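PDB 6GZB: spore germination protein GerM from Bacillus subtilis subsp. subtilis str. 168, which is of unknown biochemical function but affects both sporulation and germination, and is built from tandem GerMN domains. Local coordinates for residues Lys285-Ser289 with Glu290-Ser294; His163-Lys166 with Glu167-Val170; Thr249-Ser252 with Glu253-Leu257; Asn293-Val296 with Leu297-Glu301. All coordinates share one frame; numbering follows the deposited sequence.

Contact 1 of 4, residues Lys285-Ser289 with Glu290-Ser294; sequences KMISS and EVLNS
S288 meets the backbone of V291 as the N-cap residue just ahead of helix 289-299 in the second GerMN domain. Its OG accepts the V291 N-H at 3.1 Å, a fairly straight bond with an angle of 162° at the hydrogen. The first torsion (chi1 85°) makes this possible by setting OG between the backbone N and the carbonyl carbon, turned in toward the first turn of the helix. OG has a second partner, the carboxylate of D250, so the capping serine also ties the helix start to another loop.

Backbone bonds take over from there: L292 N reaches S288 O at 3.0 Å, and N293 N reaches S289 O at 2.9 Å. The next carbonyl, E290 O, is gripped twice, by S294 N and by S294 OG, which approach from opposite faces of the carbonyl plane.

The apolar part comes from I287, just ahead of the cap. Its side chain crosses that of V291 at about a right angle, both are buried, and the loop residues I276 and L326 also lie against I287. CD1 of I287 passes L292 CD1 more loosely at 4.4 Å, while I287 CG1 sits 3.7 Å from V291 CG1.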
loop_
_atom_site.group_PDB
_atom_site.type_symbol
_atom_site.label_atom_id
_atom_site.label_comp_id
_atom_site.label_asym_id
_atom_site.label_seq_id
_atom_site.Cartn_x
_atom_site.Cartn_y
_atom_site.Cartn_z
ATOM N N LYS A 285 -17.382 -22.086 -9.447
ATOM C CA LYS A 285 -17.533 -20.722 -8.922
ATOM C C LYS A 285 -16.344 -20.280 -8.071
ATOM O O LYS A 285 -16.491 -19.836 -6.930
ATOM C CB LYS A 285 -18.835 -20.569 -8.146
ATOM C CG LYS A 285 -20.068 -20.556 -9.034
ATOM C CD LYS A 285 -21.318 -20.252 -8.229
ATOM C CE LYS A 285 -22.582 -20.562 -9.014
ATOM N NZ LYS A 285 -23.700 -19.699 -8.551
ATOM N N MET A 286 -15.171 -20.337 -8.682
ATOM C CA MET A 286 -13.933 -19.995 -8.023
ATOM C C MET A 286 -13.590 -18.527 -8.251
ATOM O O MET A 286 -13.637 -18.023 -9.368
ATOM C CB MET A 286 -12.805 -20.870 -8.565
ATOM C CG MET A 286 -11.509 -20.774 -7.776
ATOM S SD MET A 286 -10.277 -21.937 -8.373
ATOM C CE MET A 286 -10.946 -23.485 -7.747
ATOM N N ILE A 287 -13.216 -17.854 -7.175
ATOM C CA ILE A 287 -12.644 -16.525 -7.265
ATOM C C ILE A 287 -11.145 -16.653 -7.058
ATOM O O ILE A 287 -10.688 -17.350 -6.149
ATOM C CB ILE A 287 -13.263 -15.596 -6.204
ATOM C CG1 ILE A 287 -12.769 -14.166 -6.387
ATOM C CG2 ILE A 287 -12.944 -16.089 -4.798
ATOM C CD1 ILE A 287 -13.556 -13.148 -5.579
ATOM N N SER A 288 -10.370 -16.058 -7.955
ATOM C CA SER A 288 -8.927 -16.225 -7.908
ATOM C C SER A 288 -8.344 -15.495 -6.704
ATOM O O SER A 288 -8.926 -14.538 -6.194
ATOM C CB SER A 288 -8.287 -15.701 -9.195
ATOM O OG SER A 288 -8.060 -14.312 -9.124
ATOM N N SER A 289 -7.215 -15.990 -6.228
ATOM C CA SER A 289 -6.501 -15.379 -5.124
ATOM C C SER A 289 -6.116 -13.933 -5.415
ATOM O O SER A 289 -6.058 -13.108 -4.505
ATOM C CB SER A 289 -5.241 -16.183 -4.834
ATOM O OG SER A 289 -5.511 -17.187 -3.876
ATOM N N GLU A 290 -5.776 -13.660 -6.670
ATOM C CA GLU A 290 -5.330 -12.346 -7.077
ATOM C C GLU A 290 -6.480 -11.354 -6.985
ATOM O O GLU A 290 -6.303 -10.218 -6.558
ATOM C CB GLU A 290 -4.796 -12.384 -8.516
ATOM C CG GLU A 290 -3.448 -13.076 -8.643
ATOM C CD GLU A 290 -3.552 -14.592 -8.697
ATOM O OE1 GLU A 290 -4.681 -15.123 -8.726
ATOM O OE2 GLU A 290 -2.495 -15.252 -8.675
ATOM N N VAL A 291 -7.658 -11.790 -7.414
ATOM C CA VAL A 291 -8.843 -10.961 -7.343
ATOM C C VAL A 291 -9.235 -10.709 -5.886
ATOM O O VAL A 291 -9.423 -9.559 -5.473
ATOM C CB VAL A 291 -10.012 -11.605 -8.103
ATOM C CG1 VAL A 291 -11.327 -10.987 -7.680
ATOM C CG2 VAL A 291 -9.817 -11.457 -9.606
ATOM N N LEU A 292 -9.272 -11.777 -5.093
ATOM C CA LEU A 292 -9.656 -11.679 -3.693
ATOM C C LEU A 292 -8.685 -10.833 -2.865
ATOM O O LEU A 292 -9.114 -9.974 -2.100
ATOM C CB LEU A 292 -9.774 -13.073 -3.084
ATOM C CG LEU A 292 -10.352 -13.151 -1.676
ATOM C CD1 LEU A 292 -11.753 -12.549 -1.637
ATOM C CD2 LEU A 292 -10.359 -14.597 -1.205
ATOM N N ASN A 293 -7.385 -11.076 -3.005
ATOM C CA ASN A 293 -6.383 -10.257 -2.326
ATOM C C ASN A 293 -6.473 -8.766 -2.686
ATOM O O ASN A 293 -6.288 -7.904 -1.831
ATOM C CB ASN A 293 -4.980 -10.765 -2.649
ATOM C CG ASN A 293 -4.606 -11.979 -1.841
ATOM O OD1 ASN A 293 -4.920 -12.064 -0.657
ATOM N ND2 ASN A 293 -3.923 -12.925 -2.477
ATOM N N SER A 294 -6.643 -8.485 -3.973
ATOM C CA SER A 294 -6.784 -7.123 -4.462
ATOM C C SER A 294 -7.973 -6.431 -3.809
ATOM O O SER A 294 -7.862 -5.304 -3.333
ATOM C CB SER A 294 -6.958 -7.122 -5.983
ATOM O OG SER A 294 -5.711 -7.285 -6.604
#

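Contact 2 of 4, residues His163-Lys166 with Glu167-Val170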
loop_
_atom_site.group_PDB
_atom_site.type_symbol
_atom_site.label_atom_id
_atom_site.label_comp_id
_atom_site.label_asym_id
_atom_site.label_seq_id
_atom_site.Cartn_x
_atom_site.Cartn_y
_atom_site.Cartn_z
ATOM N N HIS A 163 15.946 19.774 12.117
ATOM C CA HIS A 163 15.251 20.831 11.381
ATOM C C HIS A 163 13.988 20.279 10.715
ATOM O O HIS A 163 14.042 19.271 10.014
ATOM C CB HIS A 163 16.188 21.429 10.327
ATOM C CG HIS A 163 15.522 22.380 9.386
ATOM N ND1 HIS A 163 15.088 23.631 9.772
ATOM C CD2 HIS A 163 15.258 22.281 8.062
ATOM C CE1 HIS A 163 14.557 24.248 8.730
ATOM N NE2 HIS A 163 14.633 23.444 7.685
ATOM N N GLU A 164 12.854 20.929 10.959
ATOM C CA GLU A 164 11.570 20.448 10.449
ATOM C C GLU A 164 11.497 20.642 8.943
ATOM O O GLU A 164 11.939 21.658 8.428
ATOM C CB GLU A 164 10.411 21.172 11.129
ATOM C CG GLU A 164 10.059 20.607 12.496
ATOM C CD GLU A 164 9.244 21.574 13.338
ATOM O OE1 GLU A 164 8.584 22.473 12.773
ATOM O OE2 GLU A 164 9.285 21.450 14.575
ATOM N N LEU A 165 11.030 19.615 8.238
ATOM C CA LEU A 165 10.873 19.683 6.792
ATOM C C LEU A 165 9.445 20.081 6.428
ATOM O O LEU A 165 8.503 19.314 6.630
ATOM C CB LEU A 165 11.184 18.326 6.153
ATOM C CG LEU A 165 12.615 17.801 6.217
ATOM C CD1 LEU A 165 12.799 16.728 5.154
ATOM C CD2 LEU A 165 13.628 18.923 6.037
ATOM N N LYS A 166 9.302 21.252 5.827
ATOM C CA LYS A 166 8.058 21.645 5.183
ATOM C C LYS A 166 8.106 21.314 3.699
ATOM O O LYS A 166 7.076 21.264 3.040
ATOM C CB LYS A 166 7.816 23.146 5.371
ATOM C CG LYS A 166 7.534 23.553 6.811
ATOM C CD LYS A 166 7.850 25.025 7.054
ATOM C CE LYS A 166 6.784 25.936 6.466
ATOM N NZ LYS A 166 7.216 27.359 6.472
ATOM N N GLU A 167 9.305 21.087 3.173
ATOM C CA GLU A 167 9.453 20.558 1.827
ATOM C C GLU A 167 10.676 19.656 1.737
ATOM O O GLU A 167 11.544 19.700 2.599
ATOM C CB GLU A 167 9.575 21.697 0.822
ATOM C CG GLU A 167 10.801 22.566 1.017
ATOM C CD GLU A 167 10.811 23.766 0.087
ATOM O OE1 GLU A 167 9.724 24.198 -0.342
ATOM O OE2 GLU A 167 11.907 24.284 -0.206
ATOM N N MET A 168 10.717 18.798 0.723
ATOM C CA MET A 168 11.874 17.939 0.522
ATOM C C MET A 168 13.013 18.770 -0.069
ATOM O O MET A 168 12.776 19.682 -0.844
ATOM C CB MET A 168 11.520 16.765 -0.396
ATOM C CG MET A 168 10.653 15.702 0.260
ATOM S SD MET A 168 11.519 14.781 1.551
ATOM C CE MET A 168 12.483 13.635 0.572
ATOM N N PRO A 169 14.252 18.475 0.336
ATOM C CA PRO A 169 15.380 19.378 0.106
ATOM C C PRO A 169 15.791 19.504 -1.360
ATOM O O PRO A 169 16.161 20.584 -1.796
ATOM C CB PRO A 169 16.516 18.749 0.924
ATOM C CG PRO A 169 16.103 17.335 1.143
ATOM C CD PRO A 169 14.607 17.371 1.237
ATOM N N VAL A 170 15.764 18.408 -2.109
ATOM C CA VAL A 170 16.386 18.396 -3.427
ATOM C C VAL A 170 15.506 19.077 -4.474
ATOM O O VAL A 170 15.988 19.885 -5.259
ATOM C CB VAL A 170 16.716 16.963 -3.884
ATOM C CG1 VAL A 170 17.141 16.945 -5.344
ATOM C CG2 VAL A 170 17.795 16.370 -2.998
#
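L165 swings its CG anti to its own carbonyl carbon (chi1 -67°), and with chi2 at -161° its CD1 branch reaches forward to M168 and P169, the two residues that follow the bend in the chain. M168 is folded at every torsion, with chi1, chi2 and chi3 all near -70°, and this curls its sulfur back on the same side as the leucine. The resulting contact is light: L165 CD1 lies 4.3 Å from M168 SD and 4.4 Å from P169 CD. One methyl thus touches both the thioether sulfur and the CD of the proline, at the outer limit of van der Waals contact.

No hydrogen bond joins 163-166 to 167-170. K166 and E167 make the bend, E167 with an extended backbone. E167 O lies 3.8 Å from L165 CB. Beyond the bend the two charged side chains go their own ways in an exposed setting, the lysine chain kinked at chi3 and the glutamate stretched out past CG.

This is the exit from a short edge strand, 163-164, of the mixed four-stranded sheet in the first GerMN domain. L165 is still bonded through its backbone to L158 and packs on L158 and I160 of strand 155-160, where P169 also touches I160. M168 is buried against E136, I139 and V140 of helix 136-147, so the loop lays M168 against that helix after leaving the sheet edge.

Contact 3 of 4, residues Thr249-Ser252 with Glu253-Leu257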
loop_
_atom_site.group_PDB
_atom_site.type_symbol
_atom_site.label_atom_id
_atom_site.label_comp_id
_atom_site.label_asym_id
_atom_site.label_seq_id
_atom_site.Cartn_x
_atom_site.Cartn_y
_atom_site.Cartn_z
ATOM N N THR A 249 -4.343 -6.623 -13.924
ATOM C CA THR A 249 -5.511 -6.877 -13.092
ATOM C C THR A 249 -5.962 -8.281 -13.436
ATOM O O THR A 249 -5.830 -8.697 -14.559
ATOM C CB THR A 249 -6.677 -5.882 -13.333
ATOM O OG1 THR A 249 -7.528 -5.831 -12.195
ATOM C CG2 THR A 249 -7.497 -6.295 -14.464
ATOM N N ASP A 250 -6.437 -9.035 -12.460
ATOM C CA ASP A 250 -6.936 -10.339 -12.773
ATOM C C ASP A 250 -8.441 -10.262 -12.869
ATOM O O ASP A 250 -9.080 -11.250 -13.018
ATOM C CB ASP A 250 -6.483 -11.396 -11.780
ATOM C CG ASP A 250 -6.591 -12.823 -12.337
ATOM O OD1 ASP A 250 -6.284 -13.041 -13.511
ATOM O OD2 ASP A 250 -6.981 -13.739 -11.611
ATOM N N PHE A 251 -8.990 -9.066 -12.800
ATOM C CA PHE A 251 -10.432 -8.863 -12.921
ATOM C C PHE A 251 -10.853 -8.915 -14.376
ATOM O O PHE A 251 -10.168 -8.386 -15.241
ATOM C CB PHE A 251 -10.849 -7.508 -12.351
ATOM C CG PHE A 251 -10.940 -7.478 -10.862
ATOM C CD1 PHE A 251 -9.795 -7.524 -10.082
ATOM C CD2 PHE A 251 -12.153 -7.299 -10.246
ATOM C CE1 PHE A 251 -9.874 -7.460 -8.702
ATOM C CE2 PHE A 251 -12.242 -7.258 -8.871
ATOM C CZ PHE A 251 -11.100 -7.326 -8.099
ATOM N N SER A 252 -12.021 -9.489 -14.631
ATOM C CA SER A 252 -12.721 -9.244 -15.878
ATOM C C SER A 252 -13.305 -7.840 -15.848
ATOM O O SER A 252 -13.783 -7.384 -14.815
ATOM C CB SER A 252 -13.841 -10.276 -16.082
ATOM O OG SER A 252 -14.917 -9.725 -16.829
ATOM N N GLU A 253 -13.317 -7.180 -17.001
ATOM C CA GLU A 253 -13.884 -5.842 -17.100
ATOM C C GLU A 253 -15.381 -5.812 -16.849
ATOM O O GLU A 253 -15.937 -4.757 -16.543
ATOM C CB GLU A 253 -13.576 -5.228 -18.462
ATOM C CG GLU A 253 -12.096 -4.988 -18.693
ATOM C CD GLU A 253 -11.837 -3.978 -19.792
ATOM O OE1 GLU A 253 -11.055 -3.034 -19.553
ATOM O OE2 GLU A 253 -12.435 -4.116 -20.883
ATOM N N ASP A 254 -16.039 -6.964 -16.950
ATOM C CA ASP A 254 -17.496 -7.012 -16.811
ATOM C C ASP A 254 -17.927 -7.128 -15.359
ATOM O O ASP A 254 -19.114 -7.101 -15.059
ATOM C CB ASP A 254 -18.076 -8.172 -17.620
ATOM C CG ASP A 254 -17.830 -8.024 -19.105
ATOM O OD1 ASP A 254 -17.925 -6.883 -19.606
ATOM O OD2 ASP A 254 -17.518 -9.038 -19.764
ATOM N N VAL A 255 -16.966 -7.263 -14.456
ATOM C CA VAL A 255 -17.278 -7.382 -13.039
ATOM C C VAL A 255 -18.048 -6.157 -12.556
ATOM O O VAL A 255 -17.638 -5.030 -12.811
ATOM C CB VAL A 255 -15.991 -7.542 -12.204
ATOM C CG1 VAL A 255 -16.254 -7.253 -10.732
ATOM C CG2 VAL A 255 -15.397 -8.925 -12.408
ATOM N N LYS A 256 -19.176 -6.391 -11.890
ATOM C CA LYS A 256 -19.988 -5.327 -11.294
ATOM C C LYS A 256 -20.565 -5.805 -9.978
ATOM O O LYS A 256 -20.764 -7.004 -9.773
ATOM C CB LYS A 256 -21.156 -4.930 -12.205
ATOM C CG LYS A 256 -20.748 -4.352 -13.551
ATOM C CD LYS A 256 -21.957 -4.134 -14.450
ATOM C CE LYS A 256 -21.578 -4.154 -15.926
ATOM N NZ LYS A 256 -21.552 -5.534 -16.486
ATOM N N LEU A 257 -20.840 -4.863 -9.083
ATOM C CA LEU A 257 -21.676 -5.142 -7.934
ATOM C C LEU A 257 -23.139 -5.139 -8.376
ATOM O O LEU A 257 -23.543 -4.318 -9.197
ATOM C CB LEU A 257 -21.448 -4.106 -6.834
ATOM C CG LEU A 257 -20.030 -4.048 -6.258
ATOM C CD1 LEU A 257 -19.933 -2.945 -5.224
ATOM C CD2 LEU A 257 -19.608 -5.380 -5.649
#
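S252 opens a type I beta turn that closes on V255, in the loop between helix 229-239 and strand 262-264 of the second GerMN domain. The turn has its usual backbone bond, V255 N to S252 O at 3.2 Å. Although the N-H points well at the oxygen (164°), the donor stands above the carbonyl plane, 58° out of it, and so does not use a lone pair.

S252 also makes an ST turn: its OG accepts from D254 N at 3.0 Å, so the hydroxyl and the carbonyl of one serine hold two successive amides; S252 OG also lies 3.6 Å from D254 CB. After the turn, K256 folds its amine back on D254 O, a 3.2 Å bond from K256 NZ to a carbonyl that also receives the side-chain amide of N273.

Apolar contact lies on the inner side. V255 has CG1 anti to its backbone N (chi1 163°), which sends that methyl to the F251 ring and leaves V255 CG2 3.3 Å from S252 O. Both residues are buried: V255 also touches A238 of helix 229-239 and F272 of strand 267-272, while F251 packs on L237 and on V291 and I295 of helix 289-299. The valine and phenylalanine side chains cross obliquely, and V255 CG1 comes to the edge of the ring, near its plane, 4.1 Å from F251 CD2.

Contact 4 of 4, residues Asn293-Val296 with Leu297-Glu301; sequences NSIV and LTLTE
I295 and L299, one turn apart near the end of helix 289-299, lie side by side and point the same way, with I295 CG2 3.8 Å from L299 CD2. V296 and T300 are set differently: they are skewed against each other, and the methyls only graze, V296 CG1 to T300 CG2 at 4.2 Å.

The two threonines turn their hydroxyls back onto the helix. T298 OG1, beside its own backbone N (chi1 -66°), donates to S294 O at 2.7 Å, while T298 N reaches the same oxygen from the opposite face of the carbonyl plane. T300 OG1 sits between its own N and carbonyl carbon (chi1 59°), donates to V296 O at 2.6 Å and also bonds R332; T300 N adds a 3.0 Å bond to V296 O from the other face. Each carbonyl is therefore gripped twice. Plain helical bonds alternate with these: L297 N to N293 O and L299 N to I295 O.

Around the helix, I295 and L299 face L270 of strand 267-272, and T298 packs on A233 and L237 of helix 229-239, its OG1 also bonded to Y204 N of strand 198-208. L297 lies on Y215 of strand 213-223, so strands and a second helix pack on several sides of this helix end.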
loop_
_atom_site.group_PDB
_atom_site.type_symbol
_atom_site.label_atom_id
_atom_site.label_comp_id
_atom_site.label_asym_id
_atom_site.label_seq_id
_atom_site.Cartn_x
_atom_site.Cartn_y
_atom_site.Cartn_z
ATOM N N ASN A 293 -7.385 -11.076 -3.005
ATOM C CA ASN A 293 -6.383 -10.257 -2.326
ATOM C C ASN A 293 -6.473 -8.766 -2.686
ATOM O O ASN A 293 -6.288 -7.904 -1.831
ATOM C CB ASN A 293 -4.980 -10.765 -2.649
ATOM C CG ASN A 293 -4.606 -11.979 -1.841
ATOM O OD1 ASN A 293 -4.920 -12.064 -0.657
ATOM N ND2 ASN A 293 -3.923 -12.925 -2.477
ATOM N N SER A 294 -6.643 -8.485 -3.973
ATOM C CA SER A 294 -6.784 -7.123 -4.462
ATOM C C SER A 294 -7.973 -6.431 -3.809
ATOM O O SER A 294 -7.862 -5.304 -3.333
ATOM C CB SER A 294 -6.958 -7.122 -5.983
ATOM O OG SER A 294 -5.711 -7.285 -6.604
ATOM N N ILE A 295 -9.109 -7.120 -3.775
ATOM C CA ILE A 295 -10.295 -6.591 -3.127
ATOM C C ILE A 295 -10.039 -6.265 -1.665
ATOM O O ILE A 295 -10.349 -5.172 -1.188
ATOM C CB ILE A 295 -11.463 -7.582 -3.213
ATOM C CG1 ILE A 295 -11.975 -7.657 -4.651
ATOM C CG2 ILE A 295 -12.569 -7.162 -2.261
ATOM C CD1 ILE A 295 -12.931 -8.806 -4.895
ATOM N N VAL A 296 -9.472 -7.223 -0.948
ATOM C CA VAL A 296 -9.326 -7.104 0.484
ATOM C C VAL A 296 -8.284 -6.063 0.860
ATOM O O VAL A 296 -8.503 -5.263 1.773
ATOM C CB VAL A 296 -8.963 -8.464 1.118
ATOM C CG1 VAL A 296 -8.637 -8.303 2.594
ATOM C CG2 VAL A 296 -10.112 -9.432 0.933
ATOM N N LEU A 297 -7.148 -6.070 0.170
ATOM C CA LEU A 297 -6.118 -5.057 0.420
ATOM C C LEU A 297 -6.658 -3.655 0.133
ATOM O O LEU A 297 -6.335 -2.701 0.834
ATOM C CB LEU A 297 -4.864 -5.312 -0.430
ATOM C CG LEU A 297 -4.009 -6.507 0.001
ATOM C CD1 LEU A 297 -2.958 -6.804 -1.050
ATOM C CD2 LEU A 297 -3.347 -6.259 1.349
ATOM N N THR A 298 -7.461 -3.538 -0.916
ATOM C CA THR A 298 -7.951 -2.237 -1.364
ATOM C C THR A 298 -8.987 -1.700 -0.373
ATOM O O THR A 298 -8.874 -0.584 0.124
ATOM C CB THR A 298 -8.565 -2.341 -2.767
ATOM O OG1 THR A 298 -7.538 -2.665 -3.723
ATOM C CG2 THR A 298 -9.238 -1.044 -3.161
ATOM N N LEU A 299 -9.944 -2.539 -0.021
ATOM C CA LEU A 299 -11.037 -2.119 0.849
ATOM C C LEU A 299 -10.577 -1.851 2.280
ATOM O O LEU A 299 -11.005 -0.870 2.898
ATOM C CB LEU A 299 -12.155 -3.158 0.832
ATOM C CG LEU A 299 -13.324 -2.843 -0.105
ATOM C CD1 LEU A 299 -12.892 -2.037 -1.312
ATOM C CD2 LEU A 299 -14.063 -4.095 -0.540
ATOM N N THR A 300 -9.643 -2.654 2.780
ATOM C CA THR A 300 -9.136 -2.459 4.139
ATOM C C THR A 300 -8.151 -1.301 4.266
ATOM O O THR A 300 -7.623 -1.074 5.345
ATOM C CB THR A 300 -8.475 -3.735 4.709
ATOM O OG1 THR A 300 -7.380 -4.150 3.887
ATOM C CG2 THR A 300 -9.474 -4.856 4.796
ATOM N N GLU A 301 -7.873 -0.590 3.172
ATOM C CA GLU A 301 -7.190 0.702 3.258
ATOM C C GLU A 301 -8.153 1.808 3.661
ATOM O O GLU A 301 -7.717 2.887 4.046
ATOM C CB GLU A 301 -6.562 1.106 1.917
ATOM C CG GLU A 301 -5.395 0.258 1.469
ATOM C CD GLU A 301 -4.183 0.344 2.382
ATOM O OE1 GLU A 301 -3.381 -0.613 2.361
ATOM O OE2 GLU A 301 -4.014 1.338 3.116
#

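How the contacts relate
Contact 2 comes first along the chain and stands alone in the first GerMN domain, its centre about 42 Å from those of contacts 1 and 3 and about 32 Å from that of contact 4. The other three belong to the second domain, in the order 3, 1, 4. Contacts 1 and 4 share N293 and S294 and follow helix 289-299 from its cap to its last turn, their centres about 11 Å apart. Contact 3 lies alongside: D250 probably hydrogen-bonds S288 of contact 1, the F251 ring packs on V291, and F251 CZ lies 3.6 Å from I295 CG1 of contact 4. The one loop thus lies along a face of the helix from the cap to I295.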